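Local coordinates for protein endo-b-1,4-glucanase (Nasutitermes takasagoensis, PDB 1KS8) that probably cleaves internal beta-1,4-glucosidic bonds of cellulose, lichenin and cereal beta-glucans, as a family 9 glycoside hydrolase with an (alpha/alpha)6 fold, at residues S12-Y16 / N418-Q422; D210-V216 / F242-W247; H107-F113 / Q183-F187; T291-L296 / Q334-A338. All coordinates share one frame. Residues are numbered along the deposited sequence.

Interaction 1 of 4, residues S12-Y16 / N418-Q422; sequences SLLFY and NAGFQ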
loop_
_atom_site.group_PDB
_atom_site.type_symbol
_atom_site.label_atom_id
_atom_site.label_comp_id
_atom_site.label_asym_id
_atom_site.label_seq_id
_atom_site.Cartn_x
_atom_site.Cartn_y
_atom_site.Cartn_z
ATOM N N SER A 12 3.723 -6.737 -10.655
ATOM C CA SER A 12 3.536 -5.937 -9.449
ATOM C C SER A 12 4.193 -6.634 -8.257
ATOM O O SER A 12 4.778 -5.987 -7.388
ATOM C CB SER A 12 2.044 -5.713 -9.186
ATOM O OG SER A 12 1.845 -4.791 -8.122
ATOM N N LEU A 13 4.102 -7.960 -8.215
ATOM C CA LEU A 13 4.730 -8.701 -7.133
ATOM C C LEU A 13 6.248 -8.562 -7.226
ATOM O O LEU A 13 6.935 -8.572 -6.206
ATOM C CB LEU A 13 4.299 -10.171 -7.177
ATOM C CG LEU A 13 2.878 -10.373 -6.632
ATOM C CD1 LEU A 13 2.339 -11.727 -7.056
ATOM C CD2 LEU A 13 2.896 -10.234 -5.109
ATOM N N LEU A 14 6.779 -8.422 -8.441
ATOM C CA LEU A 14 8.220 -8.238 -8.599
ATOM C C LEU A 14 8.602 -6.865 -8.056
ATOM O O LEU A 14 9.697 -6.681 -7.528
ATOM C CB LEU A 14 8.635 -8.350 -10.070
ATOM C CG LEU A 14 8.534 -9.742 -10.705
ATOM C CD1 LEU A 14 8.950 -9.655 -12.163
ATOM C CD2 LEU A 14 9.421 -10.731 -9.963
ATOM N N PHE A 15 7.704 -5.893 -8.190
ATOM C CA PHE A 15 7.994 -4.570 -7.655
ATOM C C PHE A 15 8.124 -4.684 -6.138
ATOM O O PHE A 15 9.051 -4.137 -5.548
ATOM C CB PHE A 15 6.889 -3.565 -8.005
ATOM C CG PHE A 15 6.989 -2.270 -7.232
ATOM C CD1 PHE A 15 8.108 -1.450 -7.351
ATOM C CD2 PHE A 15 5.975 -1.890 -6.357
ATOM C CE1 PHE A 15 8.212 -0.268 -6.607
ATOM C CE2 PHE A 15 6.073 -0.712 -5.610
ATOM C CZ PHE A 15 7.191 0.098 -5.735
ATOM N N TYR A 16 7.203 -5.398 -5.496
ATOM C CA TYR A 16 7.306 -5.531 -4.051
ATOM C C TYR A 16 8.584 -6.270 -3.649
ATOM O O TYR A 16 9.190 -5.942 -2.634
ATOM C CB TYR A 16 6.040 -6.183 -3.476
ATOM C CG TYR A 16 4.894 -5.190 -3.385
ATOM C CD1 TYR A 16 4.966 -4.099 -2.515
ATOM C CD2 TYR A 16 3.777 -5.297 -4.212
ATOM C CE1 TYR A 16 3.956 -3.137 -2.479
ATOM C CE2 TYR A 16 2.760 -4.341 -4.183
ATOM C CZ TYR A 16 2.858 -3.265 -3.316
ATOM O OH TYR A 16 1.863 -2.314 -3.289
ATOM N N ASN A 418 1.327 0.902 -5.546
ATOM C CA ASN A 418 0.983 -0.385 -6.144
ATOM C C ASN A 418 -0.059 -1.236 -5.433
ATOM O O ASN A 418 -0.500 -2.238 -5.994
ATOM C CB ASN A 418 2.243 -1.239 -6.324
ATOM C CG ASN A 418 2.924 -1.002 -7.654
ATOM O OD1 ASN A 418 3.396 0.098 -7.937
ATOM N ND2 ASN A 418 2.975 -2.041 -8.483
ATOM N N ALA A 419 -0.468 -0.850 -4.227
ATOM C CA ALA A 419 -1.427 -1.655 -3.465
ATOM C C ALA A 419 -2.809 -1.786 -4.093
ATOM O O ALA A 419 -3.237 -2.894 -4.420
ATOM C CB ALA A 419 -1.545 -1.119 -2.039
ATOM N N GLY A 420 -3.514 -0.671 -4.245
ATOM C CA GLY A 420 -4.836 -0.720 -4.851
ATOM C C GLY A 420 -4.747 -1.292 -6.253
ATOM O O GLY A 420 -5.580 -2.098 -6.668
ATOM N N PHE A 421 -3.716 -0.861 -6.974
ATOM C CA PHE A 421 -3.429 -1.300 -8.336
ATOM C C PHE A 421 -3.323 -2.826 -8.407
ATOM O O PHE A 421 -3.997 -3.467 -9.216
ATOM C CB PHE A 421 -2.115 -0.647 -8.782
ATOM C CG PHE A 421 -1.614 -1.094 -10.127
ATOM C CD1 PHE A 421 -2.317 -0.799 -11.289
ATOM C CD2 PHE A 421 -0.395 -1.760 -10.231
ATOM C CE1 PHE A 421 -1.808 -1.158 -12.540
ATOM C CE2 PHE A 421 0.120 -2.122 -11.471
ATOM C CZ PHE A 421 -0.587 -1.819 -12.628
ATOM N N GLN A 422 -2.489 -3.407 -7.550
ATOM C CA GLN A 422 -2.313 -4.854 -7.556
ATOM C C GLN A 422 -3.596 -5.597 -7.203
ATOM O O GLN A 422 -3.929 -6.607 -7.828
ATOM C CB GLN A 422 -1.194 -5.268 -6.598
ATOM C CG GLN A 422 -0.844 -6.747 -6.718
ATOM C CD GLN A 422 0.399 -7.124 -5.946
ATOM O OE1 GLN A 422 1.475 -6.566 -6.163
ATOM N NE2 GLN A 422 0.261 -8.083 -5.038
#
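Helix 5-18 and helix 415-430, from the two ends of the chain, meet here in the interior of the (alpha/alpha)6 barrel of a family 9 glycoside hydrolase. The short segments run nearly antiparallel, at 153° with axes 10.8 Å apart, a spacing wide enough for polar side chains to lie between the backbones. Ser-12 stands at the middle of a buried relay: its OG accepts from Asn-418 ND2 at 3.0 Å and donates to Gln-422 OE1 at 2.7 Å, so the hydroxyl is used in both directions. The amides find further partners outside the pair. Asn-418 ND2 also donates to the carbonyl of Gly-389 and its OD1 accepts from Leu-391 N, which ties the helix to a neighbouring loop, while Gln-422 NE2 is hydrogen-bonded to Tyr-83 OH. Tyr-16 reaches across with its hydroxyl, which bonds to Thr-415 O; Tyr-16 OH also lies 2.9 Å from Ala-419 N, but the angle is too poor for a hydrogen bond. Around this network Leu-13 CD2 lies 3.4 Å from Gln-422 NE2, and the side chain of Phe-15, about 9 Å from that of the predicted active-site residue Glu-412, brings Phe-15 CD2 to 3.4 Å from Asn-418 CG. At the Tyr-16 ring edge, CE2 lies 3.2 Å from Gln-422 OE1.

Interaction 2 of 4, residues D210-V216 / F242-W247; sequences DYRDELV and FGLQNW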
loop_
_atom_site.group_PDB
_atom_site.type_symbol
_atom_site.label_atom_id
_atom_site.label_comp_id
_atom_site.label_asym_id
_atom_site.label_seq_id
_atom_site.Cartn_x
_atom_site.Cartn_y
_atom_site.Cartn_z
ATOM N N ASP A 210 -6.840 12.579 9.966
ATOM C CA ASP A 210 -7.808 12.428 11.045
ATOM C C ASP A 210 -7.816 10.938 11.364
ATOM O O ASP A 210 -8.436 10.144 10.659
ATOM C CB ASP A 210 -9.193 12.898 10.595
ATOM C CG ASP A 210 -10.191 12.947 11.738
ATOM O OD1 ASP A 210 -11.165 13.724 11.641
ATOM O OD2 ASP A 210 -10.011 12.204 12.726
ATOM N N TYR A 211 -7.110 10.572 12.429
ATOM C CA TYR A 211 -6.972 9.177 12.836
ATOM C C TYR A 211 -8.256 8.410 13.120
ATOM O O TYR A 211 -8.245 7.181 13.170
ATOM C CB TYR A 211 -6.054 9.082 14.062
ATOM C CG TYR A 211 -6.640 9.644 15.344
ATOM C CD1 TYR A 211 -7.667 8.980 16.018
ATOM C CD2 TYR A 211 -6.163 10.836 15.885
ATOM C CE1 TYR A 211 -8.204 9.491 17.199
ATOM C CE2 TYR A 211 -6.692 11.355 17.064
ATOM C CZ TYR A 211 -7.711 10.677 17.715
ATOM O OH TYR A 211 -8.232 11.185 18.883
ATOM N N ARG A 212 -9.360 9.121 13.302
ATOM C CA ARG A 212 -10.626 8.475 13.624
ATOM C C ARG A 212 -11.116 7.401 12.650
ATOM O O ARG A 212 -11.691 6.400 13.079
ATOM C CB ARG A 212 -11.696 9.546 13.840
ATOM C CG ARG A 212 -11.370 10.435 15.032
ATOM C CD ARG A 212 -12.324 11.609 15.179
ATOM N NE ARG A 212 -11.957 12.443 16.322
ATOM C CZ ARG A 212 -10.806 13.102 16.432
ATOM N NH1 ARG A 212 -9.902 13.032 15.464
ATOM N NH2 ARG A 212 -10.555 13.826 17.515
ATOM N N ASP A 213 -10.887 7.581 11.353
ATOM C CA ASP A 213 -11.337 6.571 10.399
ATOM C C ASP A 213 -10.567 5.262 10.574
ATOM O O ASP A 213 -11.083 4.185 10.275
ATOM C CB ASP A 213 -11.205 7.086 8.957
ATOM C CG ASP A 213 -9.777 7.403 8.572
ATOM O OD1 ASP A 213 -9.081 8.070 9.360
ATOM O OD2 ASP A 213 -9.353 6.998 7.468
ATOM N N GLU A 214 -9.339 5.358 11.079
ATOM C CA GLU A 214 -8.508 4.179 11.308
ATOM C C GLU A 214 -9.074 3.278 12.400
ATOM O O GLU A 214 -8.956 2.054 12.331
ATOM C CB GLU A 214 -7.085 4.592 11.692
ATOM C CG GLU A 214 -6.273 5.179 10.553
ATOM C CD GLU A 214 -6.147 4.224 9.390
ATOM O OE1 GLU A 214 -5.954 3.014 9.637
ATOM O OE2 GLU A 214 -6.236 4.681 8.231
ATOM N N LEU A 215 -9.673 3.884 13.419
ATOM C CA LEU A 215 -10.253 3.109 14.509
ATOM C C LEU A 215 -11.426 2.275 13.994
ATOM O O LEU A 215 -11.596 1.118 14.377
ATOM C CB LEU A 215 -10.713 4.042 15.635
ATOM C CG LEU A 215 -9.582 4.752 16.389
ATOM C CD1 LEU A 215 -10.166 5.739 17.391
ATOM C CD2 LEU A 215 -8.713 3.721 17.095
ATOM N N VAL A 216 -12.227 2.866 13.114
ATOM C CA VAL A 216 -13.375 2.167 12.541
ATOM C C VAL A 216 -12.885 1.070 11.595
ATOM O O VAL A 216 -13.398 -0.048 11.599
ATOM C CB VAL A 216 -14.281 3.140 11.750
ATOM C CG1 VAL A 216 -15.491 2.399 11.212
ATOM C CG2 VAL A 216 -14.718 4.296 12.645
ATOM N N PHE A 242 -18.257 9.556 14.891
ATOM C CA PHE A 242 -17.367 10.379 14.083
ATOM C C PHE A 242 -18.043 10.923 12.823
ATOM O O PHE A 242 -17.486 11.775 12.132
ATOM C CB PHE A 242 -16.130 9.561 13.699
ATOM C CG PHE A 242 -15.339 9.051 14.878
ATOM C CD1 PHE A 242 -14.516 7.937 14.744
ATOM C CD2 PHE A 242 -15.398 9.693 16.112
ATOM C CE1 PHE A 242 -13.760 7.470 15.820
ATOM C CE2 PHE A 242 -14.646 9.234 17.195
ATOM C CZ PHE A 242 -13.826 8.122 17.047
ATOM N N GLY A 243 -19.241 10.425 12.527
ATOM C CA GLY A 243 -19.968 10.877 11.352
ATOM C C GLY A 243 -19.247 10.628 10.038
ATOM O O GLY A 243 -19.221 11.494 9.164
ATOM N N LEU A 244 -18.668 9.441 9.891
ATOM C CA LEU A 244 -17.939 9.093 8.675
ATOM C C LEU A 244 -18.758 9.189 7.392
ATOM O O LEU A 244 -18.197 9.356 6.310
ATOM C CB LEU A 244 -17.352 7.684 8.794
ATOM C CG LEU A 244 -15.930 7.571 9.350
ATOM C CD1 LEU A 244 -15.857 8.188 10.732
ATOM C CD2 LEU A 244 -15.521 6.107 9.392
ATOM N N GLN A 245 -20.078 9.081 7.501
ATOM C CA GLN A 245 -20.923 9.161 6.316
ATOM C C GLN A 245 -20.771 10.513 5.621
ATOM O O GLN A 245 -21.053 10.639 4.429
ATOM C CB GLN A 245 -22.394 8.947 6.685
ATOM C CG GLN A 245 -22.947 9.970 7.666
ATOM C CD GLN A 245 -22.878 9.499 9.104
ATOM O OE1 GLN A 245 -21.839 9.035 9.574
ATOM N NE2 GLN A 245 -23.994 9.620 9.816
ATOM N N ASN A 246 -20.317 11.515 6.369
ATOM C CA ASN A 246 -20.142 12.866 5.836
ATOM C C ASN A 246 -18.713 13.185 5.399
ATOM O O ASN A 246 -18.457 14.248 4.834
ATOM C CB ASN A 246 -20.589 13.895 6.876
ATOM C CG ASN A 246 -22.079 13.832 7.159
ATOM O OD1 ASN A 246 -22.569 14.462 8.096
ATOM N ND2 ASN A 246 -22.807 13.079 6.344
ATOM N N TRP A 247 -17.783 12.273 5.665
ATOM C CA TRP A 247 -16.388 12.481 5.292
ATOM C C TRP A 247 -16.197 12.367 3.785
ATOM O O TRP A 247 -16.974 11.701 3.103
ATOM C CB TRP A 247 -15.497 11.448 5.983
ATOM C CG TRP A 247 -15.292 11.667 7.451
ATOM C CD1 TRP A 247 -16.209 12.131 8.351
ATOM C CD2 TRP A 247 -14.112 11.358 8.204
ATOM N NE1 TRP A 247 -15.674 12.127 9.617
ATOM C CE2 TRP A 247 -14.388 11.656 9.556
ATOM C CE3 TRP A 247 -12.849 10.856 7.866
ATOM C CZ2 TRP A 247 -13.448 11.467 10.572
ATOM C CZ3 TRP A 247 -11.913 10.667 8.878
ATOM C CH2 TRP A 247 -12.219 10.972 10.216
#
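In the (alpha/alpha)6 barrel, the start of helix 212-226 faces the Schellman motif that ends helix 229-241. Gly-243, at phi 61°, is the C-prime residue of that motif, and a short 3-10 turn, 244-246, follows it. The backbones stay apart, with CA atoms 7.0 Å from each other at Arg-212 and Phe-242 and 7.3 Å at Asp-213 and Leu-244, so side chains make the contact. On the helix side Asp-210 OD2 accepts from Arg-212 N at 3.2 Å, a capping bond, and pairs with Arg-212 NH1 in a 2.9 Å salt bridge. Arg-212 CB sits over the Phe-242 face, 3.7 Å from the ring centroid, as a CH-pi contact. Val-216 CG2 adds apolar packing on Leu-244 CD2 at 3.8 Å and Phe-242 CD1 at 4.2 Å. Trp-247 CZ3 lies 3.7 Å from Asp-213 CB. Asp-210, Asp-213 and Glu-214 are calcium ligands of this enzyme, with Asp-254 as another; the metal is absent from this model, and here Glu-214 OE2 makes a salt bridge with Lys-256 NZ. Trp-247 thus packs directly against two of the ligands, Asp-210 and Asp-213. The indole is held by Trp-247 NE1 donating to Phe-242 O at 3.1 Å, while Trp-247 CH2 lies 3.2 Å from Asp-210 CG.

Interaction 3 of 4, residues H107-F113 / Q183-F187; sequences HTSQNEF and QLFDF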
loop_
_atom_site.group_PDB
_atom_site.type_symbol
_atom_site.label_atom_id
_atom_site.label_comp_id
_atom_site.label_asym_id
_atom_site.label_seq_id
_atom_site.Cartn_x
_atom_site.Cartn_y
_atom_site.Cartn_z
ATOM N N HIS A 107 6.183 -4.479 17.007
ATOM C CA HIS A 107 5.287 -4.485 18.160
ATOM C C HIS A 107 6.102 -5.050 19.321
ATOM O O HIS A 107 5.923 -6.201 19.725
ATOM C CB HIS A 107 4.087 -5.385 17.883
ATOM C CG HIS A 107 2.994 -5.263 18.897
ATOM N ND1 HIS A 107 2.088 -6.272 19.137
ATOM C CD2 HIS A 107 2.653 -4.246 19.722
ATOM C CE1 HIS A 107 1.236 -5.883 20.068
ATOM N NE2 HIS A 107 1.556 -4.657 20.441
ATOM N N THR A 108 6.993 -4.221 19.848
ATOM C CA THR A 108 7.898 -4.618 20.921
ATOM C C THR A 108 7.268 -4.861 22.291
ATOM O O THR A 108 7.819 -5.602 23.106
ATOM C CB THR A 108 9.037 -3.589 21.037
ATOM O OG1 THR A 108 8.488 -2.268 21.010
ATOM C CG2 THR A 108 10.001 -3.741 19.867
ATOM N N SER A 109 6.129 -4.233 22.551
ATOM C CA SER A 109 5.413 -4.423 23.808
ATOM C C SER A 109 3.943 -4.257 23.453
ATOM O O SER A 109 3.624 -3.684 22.416
ATOM C CB SER A 109 5.834 -3.382 24.846
ATOM O OG SER A 109 5.371 -3.757 26.134
ATOM N N GLN A 110 3.044 -4.751 24.296
ATOM C CA GLN A 110 1.623 -4.652 23.986
ATOM C C GLN A 110 1.175 -3.249 23.577
ATOM O O GLN A 110 0.415 -3.098 22.617
ATOM C CB GLN A 110 0.788 -5.168 25.162
ATOM C CG GLN A 110 0.828 -6.691 25.307
ATOM C CD GLN A 110 2.154 -7.214 25.845
ATOM O OE1 GLN A 110 2.493 -8.386 25.660
ATOM N NE2 GLN A 110 2.897 -6.354 26.529
ATOM N N ASN A 111 1.651 -2.230 24.287
ATOM C CA ASN A 111 1.291 -0.853 23.973
ATOM C C ASN A 111 2.474 -0.031 23.472
ATOM O O ASN A 111 2.594 1.153 23.780
ATOM C CB ASN A 111 0.672 -0.178 25.199
ATOM C CG ASN A 111 -0.646 -0.807 25.601
ATOM O OD1 ASN A 111 -1.566 -0.909 24.791
ATOM N ND2 ASN A 111 -0.743 -1.231 26.855
ATOM N N GLU A 112 3.351 -0.670 22.704
ATOM C CA GLU A 112 4.515 0.004 22.139
ATOM C C GLU A 112 4.666 -0.491 20.713
ATOM O O GLU A 112 4.574 -1.689 20.451
ATOM C CB GLU A 112 5.783 -0.318 22.933
ATOM C CG GLU A 112 6.994 0.499 22.494
ATOM C CD GLU A 112 8.209 0.270 23.369
ATOM O OE1 GLU A 112 8.934 -0.723 23.146
ATOM O OE2 GLU A 112 8.431 1.081 24.293
ATOM N N PHE A 113 4.895 0.432 19.788
ATOM C CA PHE A 113 5.029 0.050 18.393
ATOM C C PHE A 113 5.992 0.950 17.633
ATOM O O PHE A 113 5.852 2.176 17.645
ATOM C CB PHE A 113 3.655 0.093 17.719
ATOM C CG PHE A 113 3.658 -0.420 16.314
ATOM C CD1 PHE A 113 3.793 -1.778 16.063
ATOM C CD2 PHE A 113 3.560 0.457 15.238
ATOM C CE1 PHE A 113 3.832 -2.262 14.760
ATOM C CE2 PHE A 113 3.600 -0.016 13.928
ATOM C CZ PHE A 113 3.736 -1.378 13.689
ATOM N N GLN A 183 -4.218 -6.576 20.271
ATOM C CA GLN A 183 -3.472 -5.724 21.185
ATOM C C GLN A 183 -3.225 -4.341 20.597
ATOM O O GLN A 183 -3.350 -3.338 21.297
ATOM C CB GLN A 183 -2.144 -6.388 21.551
ATOM C CG GLN A 183 -2.323 -7.776 22.149
ATOM C CD GLN A 183 -1.007 -8.464 22.434
ATOM O OE1 GLN A 183 -0.040 -8.308 21.688
ATOM N NE2 GLN A 183 -0.969 -9.249 23.505
ATOM N N LEU A 184 -2.880 -4.281 19.314
ATOM C CA LEU A 184 -2.637 -2.989 18.682
ATOM C C LEU A 184 -3.912 -2.164 18.574
ATOM O O LEU A 184 -3.864 -0.938 18.678
ATOM C CB LEU A 184 -1.991 -3.178 17.305
ATOM C CG LEU A 184 -0.487 -3.459 17.399
ATOM C CD1 LEU A 184 0.040 -3.940 16.058
ATOM C CD2 LEU A 184 0.239 -2.199 17.853
ATOM N N PHE A 185 -5.052 -2.822 18.378
ATOM C CA PHE A 185 -6.305 -2.082 18.305
ATOM C C PHE A 185 -6.607 -1.476 19.670
ATOM O O PHE A 185 -7.016 -0.322 19.765
ATOM C CB PHE A 185 -7.477 -2.973 17.902
ATOM C CG PHE A 185 -8.796 -2.254 17.926
ATOM C CD1 PHE A 185 -9.085 -1.274 16.979
ATOM C CD2 PHE A 185 -9.717 -2.497 18.940
ATOM C CE1 PHE A 185 -10.270 -0.542 17.043
ATOM C CE2 PHE A 185 -10.905 -1.772 19.013
ATOM C CZ PHE A 185 -11.181 -0.791 18.064
ATOM N N ASP A 186 -6.414 -2.261 20.726
ATOM C CA ASP A 186 -6.662 -1.774 22.075
ATOM C C ASP A 186 -5.765 -0.576 22.355
ATOM O O ASP A 186 -6.202 0.419 22.926
ATOM C CB ASP A 186 -6.404 -2.883 23.095
ATOM C CG ASP A 186 -7.561 -3.859 23.198
ATOM O OD1 ASP A 186 -7.365 -4.950 23.770
ATOM O OD2 ASP A 186 -8.668 -3.529 22.718
ATOM N N PHE A 187 -4.505 -0.677 21.942
ATOM C CA PHE A 187 -3.554 0.410 22.126
ATOM C C PHE A 187 -4.057 1.653 21.383
ATOM O O PHE A 187 -4.119 2.746 21.946
ATOM C CB PHE A 187 -2.174 -0.029 21.606
ATOM C CG PHE A 187 -1.146 1.073 21.549
ATOM C CD1 PHE A 187 -1.052 2.029 22.557
ATOM C CD2 PHE A 187 -0.243 1.128 20.490
ATOM C CE1 PHE A 187 -0.076 3.024 22.510
ATOM C CE2 PHE A 187 0.736 2.118 20.436
ATOM C CZ PHE A 187 0.819 3.067 21.447
HETATM O O HOH W 1 1.349 -11.050 24.023
HETATM O O HOH W 2 -2.739 -3.413 23.981
#
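This is a loop-on-helix contact near the periphery of the (alpha/alpha)6 barrel: the connection from helix 89-106 to strand 113-117 rests against helix 171-190, partly buried and without a direct hydrogen bond between the two segments. The loop is shaped by a type I turn from Ser-109 to Glu-112, closed by Glu-112 N to Ser-109 O at 3.0 Å, and by His-107 NE2 donating to Gln-110 O at 2.9 Å. The other ring nitrogen, His-107 ND1, is hydrogen-bonded to His-180 on the same helix that the loop covers. Leu-184 packs over the imidazole face, its CG 3.9 Å from the centroid of the His-107 ring in a CH-pi contact, and its CD2 comes within 4.0 Å of Phe-113 CD1. Further along the helix, Phe-187 turns a ring face to the backbone at Asn-111 and Glu-112, and Phe-187 CB lies 3.4 Å from Asn-111 OD1. Inward, Phe-113 and Leu-184 both touch Thr-155 of helix 149-165. Waters bridge the solvent-facing side. Water 1 accepts from Gln-183 NE2 at 3.0 Å and donates weakly to Gln-110 OE1 at 3.3 Å; water 2 lies 2.9 Å from Asn-111 OD1 and 2.8 Å from Gln-183 O. Apolar and CH-pi contacts therefore hold the inner side, while on the solvent side water, and no direct hydrogen bond, connects the amides of Gln-110 and Gln-183.

Interaction 4 of 4, residues T291-L296 / Q334-A338; sequences TPKGLL and QIDYA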
loop_
_atom_site.group_PDB
_atom_site.type_symbol
_atom_site.label_atom_id
_atom_site.label_comp_id
_atom_site.label_asym_id
_atom_site.label_seq_id
_atom_site.Cartn_x
_atom_site.Cartn_y
_atom_site.Cartn_z
ATOM N N THR A 291 -8.788 13.485 -17.278
ATOM C CA THR A 291 -7.916 14.013 -18.316
ATOM C C THR A 291 -8.699 13.822 -19.613
ATOM O O THR A 291 -9.672 13.067 -19.647
ATOM C CB THR A 291 -6.600 13.218 -18.415
ATOM O OG1 THR A 291 -6.881 11.888 -18.873
ATOM C CG2 THR A 291 -5.907 13.159 -17.055
ATOM N N PRO A 292 -8.296 14.504 -20.694
ATOM C CA PRO A 292 -9.016 14.350 -21.960
ATOM C C PRO A 292 -9.099 12.893 -22.419
ATOM O O PRO A 292 -10.066 12.490 -23.066
ATOM C CB PRO A 292 -8.204 15.217 -22.920
ATOM C CG PRO A 292 -7.735 16.326 -22.030
ATOM C CD PRO A 292 -7.284 15.571 -20.790
ATOM N N LYS A 293 -8.083 12.104 -22.079
ATOM C CA LYS A 293 -8.059 10.701 -22.474
ATOM C C LYS A 293 -8.797 9.755 -21.528
ATOM O O LYS A 293 -8.757 8.538 -21.706
ATOM C CB LYS A 293 -6.613 10.243 -22.690
ATOM C CG LYS A 293 -5.978 10.910 -23.910
ATOM C CD LYS A 293 -4.570 10.415 -24.191
ATOM C CE LYS A 293 -4.023 11.065 -25.455
ATOM N NZ LYS A 293 -2.641 10.617 -25.782
ATOM N N GLY A 294 -9.464 10.312 -20.520
ATOM C CA GLY A 294 -10.250 9.483 -19.619
ATOM C C GLY A 294 -9.739 9.086 -18.250
ATOM O O GLY A 294 -10.450 8.401 -17.515
ATOM N N LEU A 295 -8.529 9.495 -17.889
ATOM C CA LEU A 295 -7.996 9.137 -16.581
ATOM C C LEU A 295 -8.580 10.011 -15.475
ATOM O O LEU A 295 -8.628 11.233 -15.604
ATOM C CB LEU A 295 -6.470 9.281 -16.570
ATOM C CG LEU A 295 -5.777 9.024 -15.226
ATOM C CD1 LEU A 295 -5.814 7.536 -14.916
ATOM C CD2 LEU A 295 -4.337 9.521 -15.278
ATOM N N LEU A 296 -9.038 9.386 -14.394
ATOM C CA LEU A 296 -9.558 10.146 -13.261
ATOM C C LEU A 296 -8.396 10.986 -12.742
ATOM O O LEU A 296 -7.318 10.453 -12.486
ATOM C CB LEU A 296 -10.018 9.205 -12.144
ATOM C CG LEU A 296 -11.347 8.469 -12.320
ATOM C CD1 LEU A 296 -11.479 7.394 -11.253
ATOM C CD2 LEU A 296 -12.497 9.463 -12.222
ATOM N N GLN A 334 -9.580 2.509 -16.056
ATOM C CA GLN A 334 -8.543 3.192 -15.295
ATOM C C GLN A 334 -7.270 2.361 -15.259
ATOM O O GLN A 334 -6.173 2.882 -15.465
ATOM C CB GLN A 334 -9.044 3.491 -13.881
ATOM C CG GLN A 334 -10.273 4.388 -13.882
ATOM C CD GLN A 334 -10.027 5.700 -14.609
ATOM O OE1 GLN A 334 -9.261 6.540 -14.147
ATOM N NE2 GLN A 334 -10.671 5.872 -15.759
ATOM N N ILE A 335 -7.413 1.065 -15.002
ATOM C CA ILE A 335 -6.257 0.186 -14.986
ATOM C C ILE A 335 -5.663 0.155 -16.397
ATOM O O ILE A 335 -4.448 0.234 -16.570
ATOM C CB ILE A 335 -6.648 -1.243 -14.548
ATOM C CG1 ILE A 335 -7.196 -1.215 -13.115
ATOM C CG2 ILE A 335 -5.448 -2.176 -14.651
ATOM C CD1 ILE A 335 -6.244 -0.621 -12.085
ATOM N N ASP A 336 -6.525 0.063 -17.407
ATOM C CA ASP A 336 -6.054 0.031 -18.787
ATOM C C ASP A 336 -5.328 1.311 -19.190
ATOM O O ASP A 336 -4.437 1.277 -20.041
ATOM C CB ASP A 336 -7.214 -0.248 -19.744
ATOM C CG ASP A 336 -7.668 -1.695 -19.697
ATOM O OD1 ASP A 336 -7.004 -2.502 -19.012
ATOM O OD2 ASP A 336 -8.682 -2.029 -20.347
ATOM N N TYR A 337 -5.705 2.441 -18.601
ATOM C CA TYR A 337 -5.009 3.677 -18.922
ATOM C C TYR A 337 -3.577 3.528 -18.412
ATOM O O TYR A 337 -2.622 3.843 -19.121
ATOM C CB TYR A 337 -5.681 4.889 -18.266
ATOM C CG TYR A 337 -4.986 6.195 -18.588
ATOM C CD1 TYR A 337 -3.761 6.518 -18.002
ATOM C CD2 TYR A 337 -5.532 7.091 -19.510
ATOM C CE1 TYR A 337 -3.097 7.697 -18.324
ATOM C CE2 TYR A 337 -4.874 8.274 -19.841
ATOM C CZ TYR A 337 -3.656 8.570 -19.244
ATOM O OH TYR A 337 -2.990 9.729 -19.569
ATOM N N ALA A 338 -3.429 3.034 -17.186
ATOM C CA ALA A 338 -2.104 2.850 -16.607
ATOM C C ALA A 338 -1.263 1.885 -17.434
ATOM O O ALA A 338 -0.043 2.030 -17.522
ATOM C CB ALA A 338 -2.222 2.335 -15.176
#
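The side-chain amide of Gln-334 pairs with the loop backbone as a strand would: its NE2 donates to Gly-294 O at 3.1 Å, and its OE1 accepts from Leu-296 N at 2.9 Å, both nearly straight. The loop presents these groups after a type I turn, Thr-291 to Gly-294, whose last residue has phi 101°, backbone angles that call for glycine; Thr-291 OG1 accepts from Leu-295 N at 3.1 Å. Apolar contact centres on Tyr-337. Leu-295 CB sits over its face, 3.7 Å from the ring centroid, a CH-pi contact, and Lys-293 CB meets the ring edge, 3.9 Å from Tyr-337 CE2. Asp-399 binds both Tyr-337 OH and Thr-291 OG1, so a further loop, through Asp-399, joins turn and helix. In the (alpha/alpha)6 barrel this fixes the connection between helices 271-286 and 303-319 onto helix 324-341: Leu-295 also touches Leu-304 and Ala-307 of helix 303-319, while Ile-335 packs on helix 415-430.

Starting at the N terminus, helix 5-18 enters interaction 1 at once, but its partner helix 415-430 comes only near the C terminus, so this contact closes a loop spanning almost the whole chain. The other three fall within that span, in series and without crossing: interaction 3 ties the loop before strand 113-117 to helix 171-190, interaction 2 the start of helix 212-226 to the loop after helix 229-241, and interaction 4 the loop before helix 303-319 to helix 324-341. Two of the pairs touch: the ring of Phe-185 meets the backbone carbonyl of Leu-215, and Ile-335 meets Phe-421. Interactions 3 and 4 lie on opposite sides of the chain's centre, their centres about 41 Å apart.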